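Local atomic coordinates of flavoprotein 390 (Photobacterium phosphoreum, PDB entry 1FVP), a protein that binds flavin mononucleotide bearing a covalently attached myristate, is non-fluorescent, and belongs to the bacterial luciferase family. Residues A[1-13]-A[188-202]. Numbering follows the deposited sequence.
Sequences MNKWNYGVFFVNF and AGKFDNTVDFLLCFE. With FMA (6-(3-tetradecanoic acid) flavine mononucleotide), chain D.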
ATOM      1  N   MET A   1     -10.510 -13.265  13.978  1.00 49.34           N
ATOM      2  CA  MET A   1      -9.964 -14.632  13.834  1.00 49.51           C
ATOM      3  C   MET A   1     -11.094 -15.596  13.468  1.00 49.00           C
ATOM      4  O   MET A   1     -10.950 -16.797  13.206  1.00 49.24           O
ATOM      5  CB  MET A   1      -9.166 -15.006  15.074  1.00 50.88           C
ATOM      6  CG  MET A   1      -8.076 -13.974  15.312  1.00 52.14           C
ATOM      7  SD  MET A   1      -6.809 -14.221  14.003  1.00 53.85           S
ATOM      8  CE  MET A   1      -5.965 -12.631  14.088  1.00 53.42           C
ATOM      9  N   ASN A   2     -12.267 -15.030  13.428  1.00 47.87           N
ATOM     10  CA  ASN A   2     -13.586 -15.559  13.093  1.00 46.59           C
ATOM     11  C   ASN A   2     -14.346 -14.244  12.747  1.00 45.75           C
ATOM     12  O   ASN A   2     -15.400 -14.172  12.137  1.00 45.63           O
ATOM     13  CB  ASN A   2     -14.230 -16.378  14.178  1.00 47.24           C
ATOM     14  CG  ASN A   2     -15.217 -15.639  15.066  1.00 47.83           C
ATOM     15  OD1 ASN A   2     -15.141 -14.419  15.316  1.00 48.12           O
ATOM     16  ND2 ASN A   2     -16.203 -16.387  15.578  1.00 48.17           N
ATOM     17  N   LYS A   3     -13.689 -13.226  13.288  1.00 44.47           N
ATOM     18  CA  LYS A   3     -14.040 -11.823  13.159  1.00 42.96           C
ATOM     19  C   LYS A   3     -13.394 -11.436  11.805  1.00 41.55           C
ATOM     20  O   LYS A   3     -12.189 -11.657  11.688  1.00 41.09           O
ATOM     21  CB  LYS A   3     -13.409 -10.903  14.188  1.00 43.74           C
ATOM     22  CG  LYS A   3     -13.385  -9.431  13.757  1.00 44.17           C
ATOM     23  CD  LYS A   3     -12.656  -8.561  14.757  1.00 44.95           C
ATOM     24  CE  LYS A   3     -12.347  -7.182  14.210  1.00 45.67           C
ATOM     25  NZ  LYS A   3     -12.049  -6.248  15.333  1.00 46.47           N
ATOM     26  N   TRP A   4     -14.226 -10.912  10.953  1.00 40.50           N
ATOM     27  CA  TRP A   4     -13.867 -10.482   9.609  1.00 39.35           C
ATOM     28  C   TRP A   4     -13.645  -8.968   9.534  1.00 39.05           C
ATOM     29  O   TRP A   4     -14.608  -8.217   9.750  1.00 39.69           O
ATOM     30  CB  TRP A   4     -14.973 -10.848   8.630  1.00 37.84           C
ATOM     31  CG  TRP A   4     -15.319 -12.285   8.570  1.00 37.77           C
ATOM     32  CD1 TRP A   4     -14.850 -13.334   9.305  1.00 37.43           C
ATOM     33  CD2 TRP A   4     -16.315 -12.836   7.680  1.00 37.84           C
ATOM     34  NE1 TRP A   4     -15.480 -14.496   8.941  1.00 37.50           N
ATOM     35  CE2 TRP A   4     -16.374 -14.224   7.942  1.00 37.67           C
ATOM     36  CE3 TRP A   4     -17.122 -12.274   6.695  1.00 37.29           C
ATOM     37  CZ2 TRP A   4     -17.225 -15.061   7.243  1.00 37.72           C
ATOM     38  CZ3 TRP A   4     -17.970 -13.110   6.014  1.00 37.68           C
ATOM     39  CH2 TRP A   4     -18.022 -14.477   6.271  1.00 37.64           C
ATOM     40  N   ASN A   5     -12.408  -8.627   9.220  1.00 37.96           N
ATOM     41  CA  ASN A   5     -12.054  -7.186   9.077  1.00 36.55           C
ATOM     42  C   ASN A   5     -12.455  -6.902   7.621  1.00 35.20           C
ATOM     43  O   ASN A   5     -12.514  -7.870   6.826  1.00 35.08           O
ATOM     44  CB  ASN A   5     -10.625  -6.971   9.522  1.00 37.47           C
ATOM     45  CG  ASN A   5     -10.219  -5.562   9.887  1.00 38.41           C
ATOM     46  OD1 ASN A   5      -9.313  -4.980   9.247  1.00 38.94           O
ATOM     47  ND2 ASN A   5     -10.832  -4.947  10.905  1.00 38.46           N
ATOM     48  N   TYR A   6     -12.749  -5.660   7.307  1.00 33.42           N
ATOM     49  CA  TYR A   6     -13.142  -5.221   5.966  1.00 31.15           C
ATOM     50  C   TYR A   6     -12.336  -3.997   5.543  1.00 29.40           C
ATOM     51  O   TYR A   6     -12.135  -3.069   6.336  1.00 28.62           O
ATOM     52  CB  TYR A   6     -14.636  -4.875   5.914  1.00 31.99           C
ATOM     53  CG  TYR A   6     -15.526  -6.051   6.203  1.00 32.87           C
ATOM     54  CD1 TYR A   6     -15.781  -7.009   5.216  1.00 33.83           C
ATOM     55  CD2 TYR A   6     -16.116  -6.212   7.447  1.00 33.41           C
ATOM     56  CE1 TYR A   6     -16.610  -8.101   5.465  1.00 34.24           C
ATOM     57  CE2 TYR A   6     -16.938  -7.306   7.719  1.00 34.18           C
ATOM     58  CZ  TYR A   6     -17.182  -8.243   6.724  1.00 34.45           C
ATOM     59  OH  TYR A   6     -17.997  -9.293   7.021  1.00 35.43           O
ATOM     60  N   GLY A   7     -11.920  -4.039   4.296  1.00 28.03           N
ATOM     61  CA  GLY A   7     -11.117  -2.954   3.686  1.00 26.62           C
ATOM     62  C   GLY A   7     -11.762  -2.585   2.355  1.00 25.58           C
ATOM     63  O   GLY A   7     -12.756  -3.234   2.000  1.00 26.11           O
ATOM     64  N   VAL A   8     -11.232  -1.595   1.678  1.00 24.21           N
ATOM     65  CA  VAL A   8     -11.761  -1.135   0.378  1.00 22.68           C
ATOM     66  C   VAL A   8     -10.572  -1.048  -0.583  1.00 22.46           C
ATOM     67  O   VAL A   8      -9.436  -0.854  -0.106  1.00 22.63           O
ATOM     68  CB  VAL A   8     -12.481   0.211   0.568  1.00 21.72           C
ATOM     69  CG1 VAL A   8     -12.657   0.982  -0.728  1.00 20.85           C
ATOM     70  CG2 VAL A   8     -13.802   0.085   1.296  1.00 20.77           C
ATOM     71  N   PHE A   9     -10.835  -1.163  -1.871  1.00 21.52           N
ATOM     72  CA  PHE A   9      -9.761  -1.065  -2.876  1.00 20.49           C
ATOM     73  C   PHE A   9     -10.336  -0.353  -4.112  1.00 21.04           C
ATOM     74  O   PHE A   9     -11.557  -0.323  -4.281  1.00 21.15           O
ATOM     75  CB  PHE A   9      -9.165  -2.397  -3.234  1.00 18.88           C
ATOM     76  CG  PHE A   9      -9.896  -3.222  -4.250  1.00 17.35           C
ATOM     77  CD1 PHE A   9      -9.610  -3.082  -5.609  1.00 16.45           C
ATOM     78  CD2 PHE A   9     -10.861  -4.137  -3.841  1.00 16.86           C
ATOM     79  CE1 PHE A   9     -10.277  -3.848  -6.544  1.00 15.89           C
ATOM     80  CE2 PHE A   9     -11.551  -4.923  -4.773  1.00 16.11           C
ATOM     81  CZ  PHE A   9     -11.246  -4.753  -6.124  1.00 15.52           C
ATOM     82  N   PHE A  10      -9.425   0.128  -4.919  1.00 21.27           N
ATOM     83  CA  PHE A  10      -9.692   0.854  -6.156  1.00 21.67           C
ATOM     84  C   PHE A  10      -8.718   0.387  -7.253  1.00 22.96           C
ATOM     85  O   PHE A  10      -7.538   0.168  -6.918  1.00 23.26           O
ATOM     86  CB  PHE A  10      -9.472   2.352  -5.985  1.00 19.76           C
ATOM     87  CG  PHE A  10     -10.033   3.058  -4.811  1.00 19.01           C
ATOM     88  CD1 PHE A  10      -9.331   3.148  -3.624  1.00 18.79           C
ATOM     89  CD2 PHE A  10     -11.280   3.678  -4.893  1.00 19.20           C
ATOM     90  CE1 PHE A  10      -9.858   3.828  -2.538  1.00 19.42           C
ATOM     91  CE2 PHE A  10     -11.850   4.359  -3.818  1.00 18.62           C
ATOM     92  CZ  PHE A  10     -11.115   4.435  -2.632  1.00 19.16           C
ATOM     93  N   VAL A  11      -9.176   0.293  -8.498  1.00 23.79           N
ATOM     94  CA  VAL A  11      -8.164  -0.097  -9.513  1.00 25.91           C
ATOM     95  C   VAL A  11      -7.487   1.242  -9.781  1.00 28.01           C
ATOM     96  O   VAL A  11      -7.856   2.239  -9.129  1.00 29.01           O
ATOM     97  CB  VAL A  11      -8.768  -0.846 -10.671  1.00 25.68           C
ATOM     98  CG1 VAL A  11      -9.509  -2.113 -10.233  1.00 25.78           C
ATOM     99  CG2 VAL A  11      -9.674   0.048 -11.489  1.00 26.58           C
ATOM    100  N   ASN A  12      -6.538   1.302 -10.656  1.00 30.26           N
ATOM    101  CA  ASN A  12      -5.826   2.561 -10.970  1.00 32.43           C
ATOM    102  C   ASN A  12      -5.741   2.504 -12.497  1.00 34.62           C
ATOM    103  O   ASN A  12      -4.869   1.835 -13.072  1.00 34.72           O
ATOM    104  CB  ASN A  12      -4.527   2.663 -10.228  1.00 32.91           C
ATOM    105  CG  ASN A  12      -3.620   3.820 -10.584  1.00 33.64           C
ATOM    106  OD1 ASN A  12      -4.044   4.858 -11.126  1.00 33.64           O
ATOM    107  ND2 ASN A  12      -2.328   3.651 -10.270  1.00 33.42           N
ATOM    108  N   PHE A  13      -6.717   3.204 -13.049  1.00 36.88           N
ATOM    109  CA  PHE A  13      -6.792   3.228 -14.527  1.00 39.39           C
ATOM    110  C   PHE A  13      -7.456   4.476 -15.065  1.00 40.64           C
ATOM    111  O   PHE A  13      -8.199   5.179 -14.348  1.00 41.34           O
ATOM    112  CB  PHE A  13      -7.523   1.937 -14.903  1.00 41.27           C
ATOM    113  CG  PHE A  13      -6.906   1.348 -16.133  1.00 43.23           C
ATOM    114  CD1 PHE A  13      -7.091   1.988 -17.359  1.00 44.15           C
ATOM    115  CD2 PHE A  13      -6.154   0.185 -16.041  1.00 43.74           C
ATOM    116  CE1 PHE A  13      -6.522   1.473 -18.512  1.00 45.03           C
ATOM    117  CE2 PHE A  13      -5.579  -0.359 -17.190  1.00 44.36           C
ATOM    118  CZ  PHE A  13      -5.765   0.300 -18.416  1.00 45.09           C
ATOM    119  N   ALA A 188     -17.083 -17.142   1.262  1.00 29.54           N
ATOM    120  CA  ALA A 188     -16.073 -17.145   2.341  1.00 28.58           C
ATOM    121  C   ALA A 188     -15.743 -18.642   2.505  1.00 28.31           C
ATOM    122  O   ALA A 188     -14.584 -19.044   2.430  1.00 28.19           O
ATOM    123  CB  ALA A 188     -16.560 -16.521   3.619  1.00 28.34           C
ATOM    124  N   GLY A 189     -16.831 -19.379   2.628  1.00 27.91           N
ATOM    125  CA  GLY A 189     -16.911 -20.814   2.788  1.00 27.22           C
ATOM    126  C   GLY A 189     -16.012 -21.619   1.869  1.00 27.08           C
ATOM    127  O   GLY A 189     -15.207 -22.448   2.364  1.00 27.54           O
ATOM    128  N   LYS A 190     -16.122 -21.390   0.567  1.00 26.26           N
ATOM    129  CA  LYS A 190     -15.322 -22.119  -0.414  1.00 25.61           C
ATOM    130  C   LYS A 190     -13.827 -21.872  -0.198  1.00 25.19           C
ATOM    131  O   LYS A 190     -13.010 -22.495  -0.875  1.00 24.60           O
ATOM    132  CB  LYS A 190     -15.643 -21.789  -1.855  1.00 26.61           C
ATOM    133  CG  LYS A 190     -17.000 -21.324  -2.294  1.00 26.62           C
ATOM    134  CD  LYS A 190     -18.031 -22.425  -2.436  1.00 26.89           C
ATOM    135  CE  LYS A 190     -18.898 -22.470  -1.182  1.00 27.77           C
ATOM    136  NZ  LYS A 190     -19.725 -23.713  -1.169  1.00 28.75           N
ATOM    137  N   PHE A 191     -13.496 -20.954   0.666  1.00 25.30           N
ATOM    138  CA  PHE A 191     -12.167 -20.506   1.073  1.00 24.82           C
ATOM    139  C   PHE A 191     -11.975 -20.905   2.545  1.00 25.85           C
ATOM    140  O   PHE A 191     -11.389 -20.169   3.368  1.00 26.33           O
ATOM    141  CB  PHE A 191     -11.956 -18.992   0.896  1.00 22.33           C
ATOM    142  CG  PHE A 191     -11.589 -18.601  -0.503  1.00 20.80           C
ATOM    143  CD1 PHE A 191     -10.292 -18.761  -0.954  1.00 20.54           C
ATOM    144  CD2 PHE A 191     -12.538 -18.107  -1.385  1.00 20.30           C
ATOM    145  CE1 PHE A 191      -9.914 -18.445  -2.249  1.00 19.96           C
ATOM    146  CE2 PHE A 191     -12.191 -17.777  -2.690  1.00 20.11           C
ATOM    147  CZ  PHE A 191     -10.864 -17.948  -3.118  1.00 19.85           C
ATOM    148  N   ASP A 192     -12.520 -22.062   2.874  1.00 26.42           N
ATOM    149  CA  ASP A 192     -12.462 -22.604   4.237  1.00 27.33           C
ATOM    150  C   ASP A 192     -12.741 -21.467   5.233  1.00 26.96           C
ATOM    151  O   ASP A 192     -12.319 -21.584   6.406  1.00 27.47           O
ATOM    152  CB  ASP A 192     -11.156 -23.304   4.584  1.00 29.15           C
ATOM    153  CG  ASP A 192     -10.509 -24.149   3.518  1.00 30.84           C
ATOM    154  OD1 ASP A 192     -10.940 -25.275   3.201  1.00 31.12           O
ATOM    155  OD2 ASP A 192      -9.492 -23.625   2.992  1.00 32.23           O
ATOM    156  N   ASN A 193     -13.425 -20.442   4.787  1.00 26.14           N
ATOM    157  CA  ASN A 193     -13.732 -19.315   5.686  1.00 25.90           C
ATOM    158  C   ASN A 193     -12.463 -18.660   6.227  1.00 25.36           C
ATOM    159  O   ASN A 193     -12.475 -18.233   7.397  1.00 25.01           O
ATOM    160  CB  ASN A 193     -14.648 -19.839   6.793  1.00 26.66           C
ATOM    161  CG  ASN A 193     -16.093 -19.429   6.620  1.00 27.66           C
ATOM    162  OD1 ASN A 193     -16.751 -19.206   7.649  1.00 28.29           O
ATOM    163  ND2 ASN A 193     -16.600 -19.298   5.399  1.00 27.39           N
ATOM    164  N   THR A 194     -11.440 -18.563   5.397  1.00 24.86           N
ATOM    165  CA  THR A 194     -10.160 -17.966   5.787  1.00 24.48           C
ATOM    166  C   THR A 194      -9.818 -16.657   5.093  1.00 24.62           C
ATOM    167  O   THR A 194      -8.580 -16.375   4.921  1.00 25.79           O
ATOM    168  CB  THR A 194      -8.980 -19.007   5.570  1.00 24.35           C
ATOM    169  OG1 THR A 194      -8.686 -19.129   4.141  1.00 23.58           O
ATOM    170  CG2 THR A 194      -9.306 -20.368   6.196  1.00 25.11           C
ATOM    171  N   VAL A 195     -10.819 -15.857   4.706  1.00 22.79           N
ATOM    172  CA  VAL A 195     -10.445 -14.608   4.012  1.00 20.55           C
ATOM    173  C   VAL A 195     -11.185 -13.413   4.599  1.00 20.13           C
ATOM    174  O   VAL A 195     -12.232 -13.621   5.201  1.00 20.55           O
ATOM    175  CB  VAL A 195     -10.769 -14.739   2.517  1.00 19.74           C
ATOM    176  CG1 VAL A 195      -9.881 -15.682   1.749  1.00 19.63           C
ATOM    177  CG2 VAL A 195     -12.249 -15.078   2.389  1.00 19.75           C
ATOM    178  N   ASP A 196     -10.590 -12.283   4.359  1.00 19.27           N
ATOM    179  CA  ASP A 196     -10.927 -10.905   4.670  1.00 18.20           C
ATOM    180  C   ASP A 196     -11.115 -10.247   3.293  1.00 17.86           C
ATOM    181  O   ASP A 196     -10.451 -10.733   2.350  1.00 17.61           O
ATOM    182  CB  ASP A 196      -9.865 -10.250   5.527  1.00 18.76           C
ATOM    183  CG  ASP A 196     -10.293 -10.237   6.987  1.00 20.27           C
ATOM    184  OD1 ASP A 196     -11.181 -11.024   7.367  1.00 20.24           O
ATOM    185  OD2 ASP A 196      -9.701  -9.410   7.721  1.00 20.81           O
ATOM    186  N   PHE A 197     -11.969  -9.231   3.202  1.00 17.47           N
ATOM    187  CA  PHE A 197     -12.245  -8.630   1.888  1.00 16.14           C
ATOM    188  C   PHE A 197     -11.919  -7.161   1.657  1.00 16.26           C
ATOM    189  O   PHE A 197     -12.085  -6.223   2.423  1.00 16.18           O
ATOM    190  CB  PHE A 197     -13.690  -8.890   1.468  1.00 13.90           C
ATOM    191  CG  PHE A 197     -14.358 -10.072   2.066  1.00 12.74           C
ATOM    192  CD1 PHE A 197     -14.888  -9.982   3.351  1.00 12.49           C
ATOM    193  CD2 PHE A 197     -14.453 -11.268   1.355  1.00 13.01           C
ATOM    194  CE1 PHE A 197     -15.518 -11.084   3.938  1.00 12.36           C
ATOM    195  CE2 PHE A 197     -15.078 -12.388   1.919  1.00 12.29           C
ATOM    196  CZ  PHE A 197     -15.606 -12.268   3.219  1.00 12.18           C
ATOM    197  N   LEU A 198     -11.417  -6.996   0.452  1.00 16.35           N
ATOM    198  CA  LEU A 198     -11.024  -5.728  -0.152  1.00 17.53           C
ATOM    199  C   LEU A 198     -12.048  -5.697  -1.303  1.00 18.58           C
ATOM    200  O   LEU A 198     -11.772  -6.461  -2.255  1.00 19.80           O
ATOM    201  CB  LEU A 198      -9.589  -5.850  -0.618  1.00 17.30           C
ATOM    202  CG  LEU A 198      -8.460  -5.713   0.364  1.00 17.59           C
ATOM    203  CD1 LEU A 198      -7.196  -5.223  -0.352  1.00 17.60           C
ATOM    204  CD2 LEU A 198      -8.870  -4.716   1.450  1.00 18.67           C
ATOM    205  N   LEU A 199     -13.097  -4.931  -1.134  1.00 18.16           N
ATOM    206  CA  LEU A 199     -14.175  -4.883  -2.116  1.00 17.57           C
ATOM    207  C   LEU A 199     -14.348  -3.535  -2.773  1.00 18.18           C
ATOM    208  O   LEU A 199     -14.722  -2.581  -2.077  1.00 18.88           O
ATOM    209  CB  LEU A 199     -15.425  -5.401  -1.367  1.00 16.55           C
ATOM    210  CG  LEU A 199     -15.540  -5.180   0.126  1.00 15.70           C
ATOM    211  CD1 LEU A 199     -15.423  -3.711   0.511  1.00 15.22           C
ATOM    212  CD2 LEU A 199     -16.883  -5.690   0.628  1.00 15.55           C
ATOM    213  N   CYS A 200     -14.135  -3.465  -4.068  1.00 18.60           N
ATOM    214  CA  CYS A 200     -14.258  -2.263  -4.896  1.00 18.79           C
ATOM    215  C   CYS A 200     -15.710  -1.908  -5.170  1.00 18.78           C
ATOM    216  O   CYS A 200     -16.334  -2.724  -5.880  1.00 20.03           O
ATOM    217  CB  CYS A 200     -13.611  -2.510  -6.273  1.00 19.01           C
ATOM    218  SG  CYS A 200     -13.571  -1.030  -7.331  1.00 20.70           S
ATOM    219  N   PHE A 201     -16.219  -0.789  -4.711  1.00 18.42           N
ATOM    220  CA  PHE A 201     -17.629  -0.440  -5.004  1.00 17.37           C
ATOM    221  C   PHE A 201     -17.622   0.634  -6.096  1.00 17.17           C
ATOM    222  O   PHE A 201     -18.508   1.504  -6.069  1.00 17.28           O
ATOM    223  CB  PHE A 201     -18.355   0.095  -3.804  1.00 17.62           C
ATOM    224  CG  PHE A 201     -18.513  -0.617  -2.516  1.00 17.80           C
ATOM    225  CD1 PHE A 201     -19.433  -1.654  -2.397  1.00 18.16           C
ATOM    226  CD2 PHE A 201     -17.792  -0.231  -1.386  1.00 17.79           C
ATOM    227  CE1 PHE A 201     -19.611  -2.340  -1.208  1.00 18.46           C
ATOM    228  CE2 PHE A 201     -17.944  -0.887  -0.171  1.00 17.75           C
ATOM    229  CZ  PHE A 201     -18.864  -1.946  -0.097  1.00 18.52           C
ATOM    230  N   GLU A 202     -16.665   0.606  -6.988  1.00 17.18           N
ATOM    231  CA  GLU A 202     -16.539   1.637  -8.013  1.00 16.95           C
ATOM    232  C   GLU A 202     -17.200   1.336  -9.332  1.00 17.25           C
ATOM    233  O   GLU A 202     -16.940   2.118 -10.280  1.00 17.99           O
ATOM    234  CB  GLU A 202     -15.089   1.961  -8.375  1.00 17.33           C
ATOM    235  CG  GLU A 202     -14.082   2.584  -7.450  1.00 16.76           C
ATOM    236  CD  GLU A 202     -14.614   3.640  -6.529  1.00 16.74           C
ATOM    237  OE1 GLU A 202     -15.152   3.427  -5.456  1.00 16.70           O
ATOM    238  OE2 GLU A 202     -14.419   4.776  -7.000  1.00 17.13           O
TER
HETATM  239  N1  FMA D 233     -19.030 -16.359  10.007  1.00 60.48           N
HETATM  240  C2  FMA D 233     -18.032 -15.838  10.722  1.00 60.72           C
HETATM  241  O2  FMA D 233     -17.191 -16.394  11.322  1.00 61.31           O
HETATM  242  N3  FMA D 233     -17.906 -14.390  10.809  1.00 60.32           N
HETATM  243  C4  FMA D 233     -18.781 -13.578  10.184  1.00 60.08           C
HETATM  244  O4  FMA D 233     -18.640 -12.379  10.292  1.00 60.17           O
HETATM  245  C4A FMA D 233     -19.847 -14.158   9.427  1.00 59.98           C
HETATM  246  N5  FMA D 233     -20.751 -13.462   8.785  1.00 59.61           N
HETATM  247  C5A FMA D 233     -21.773 -13.948   8.063  1.00 59.09           C
HETATM  248  C6  FMA D 233     -22.688 -13.127   7.409  1.00 58.14           C
HETATM  249  C7  FMA D 233     -23.698 -13.720   6.695  1.00 58.58           C
HETATM  250  C7M FMA D 233     -24.784 -12.904   5.910  1.00 58.82           C
HETATM  251  C8  FMA D 233     -23.831 -15.156   6.618  1.00 58.87           C
HETATM  252  C8M FMA D 233     -24.915 -15.846   5.855  1.00 58.53           C
HETATM  253  C9  FMA D 233     -22.908 -15.938   7.280  1.00 59.24           C
HETATM  254  C9A FMA D 233     -21.876 -15.410   7.998  1.00 59.43           C
HETATM  255  N10 FMA D 233     -20.912 -16.142   8.679  1.00 59.88           N
HETATM  256  C10 FMA D 233     -19.906 -15.644   9.397  1.00 60.07           C
HETATM  257  C1B FMA D 233     -20.969 -17.670   8.640  1.00 60.34           C
HETATM  258  C2B FMA D 233     -19.562 -18.390   8.805  1.00 61.21           C
HETATM  259  O2B FMA D 233     -19.570 -19.269   7.694  1.00 61.05           O
HETATM  260  C3B FMA D 233     -19.510 -19.092  10.143  1.00 62.19           C
HETATM  261  O3' FMA D 233     -20.424 -18.543  11.039  1.00 62.26           O
HETATM  262  C4B FMA D 233     -18.133 -19.137  10.814  1.00 63.13           C
HETATM  263  O4' FMA D 233     -17.145 -19.786   9.936  1.00 62.91           O
HETATM  264  C5B FMA D 233     -18.198 -19.949  12.138  1.00 64.30           C
HETATM  265  O5' FMA D 233     -17.177 -21.103  11.979  1.00 65.69           O
HETATM  266  P   FMA D 233     -17.399 -22.647  12.230  1.00 66.69           P
HETATM  267  O1P FMA D 233     -17.604 -22.643  13.786  1.00 66.42           O
HETATM  268  O2P FMA D 233     -18.594 -23.046  11.512  1.00 66.35           O
HETATM  269  O3P FMA D 233     -16.317 -23.324  11.702  1.00 66.81           O
HETATM  270  C1' FMA D 233     -23.518  -9.909   8.960  0.92 56.81           C
HETATM  271  O1' FMA D 233     -24.562 -10.009   8.210  0.84 56.91           O
HETATM  272  O2' FMA D 233     -23.575  -9.207   9.975  0.69 56.83           O
HETATM  273  C2' FMA D 233     -22.665 -11.134   8.924  0.94 56.80           C
HETATM  274  C3' FMA D 233     -22.489 -11.671   7.497  0.98 56.83           C
HETATM  275  C4' FMA D 233     -21.197 -11.141   6.953  1.00 55.71           C
HETATM  276  C5' FMA D 233     -21.187  -9.885   6.115  1.00 54.27           C
HETATM  277  C6' FMA D 233     -20.327  -9.995   4.880  1.00 52.90           C
HETATM  278  C7' FMA D 233     -19.792  -8.648   4.415  1.00 51.63           C
HETATM  279  C8' FMA D 233     -20.205  -8.203   3.077  1.00 50.39           C
HETATM  280  C9' FMA D 233     -19.339  -8.528   1.872  1.00 49.40           C
HETATM  281  C11 FMA D 233     -20.043  -8.346   0.562  1.00 48.72           C
HETATM  282  C12 FMA D 233     -20.994  -7.234   0.311  1.00 48.26           C
HETATM  283  C13 FMA D 233     -21.567  -7.037  -1.052  1.00 47.59           C
HETATM  284  C14 FMA D 233     -22.474  -5.864  -1.250  1.00 47.07           C
HETATM  285  C15 FMA D 233     -23.474  -5.641  -0.152  1.00 46.97           C
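W4 and F197 make the main aromatic contact between 1-13 and 188-202: the edge of F197 is turned, off-centre, toward the six-membered ring of W4, centroids 5.5 Å apart and planes at 66°. F197 also lies alongside Y6, rim to rim and nearly coplanar (15°). A188 CB meets W4 CH2 at 3.7 Å. Farther along, the F9 ring is flanked by its own backbone N and C (chi1 82°), which brings it under C200, whose CB lies over one face, 3.5 Å from the centroid, with SG farther off above the ring, a loose sulfur-aromatic contact, while the L198 carbonyl O meets the ring edge. The carboxylate of E202, hydrogen-bonded to T31, meets the edge of the F10 ring.

Polar contacts across the pair are few. G7 N gives a straight bond to F197 O (2.9 Å), joining strands 6-11 and 195-199 in parallel; N5 N reaches D196 OD2 weakly. The two strands are neighbours in the chain's largely parallel sheet, consistent with the incomplete barrel known for this relative of bacterial luciferase: strand 42-48 flanks 6-11, and 126-134 flanks 195-199.

Both segments grip the flavin. Its pyrimidine side stacks on W4, with FMA C4 3.4 Å above the indole plane; FMA N3 donates to N2 O (2.8 Å), and N193 OD1 accepts from ribityl O2B. The myristate chain then runs past Y6, whose OH lies 3.2 Å from FMA C7', and reaches L199 CD2 at C9'.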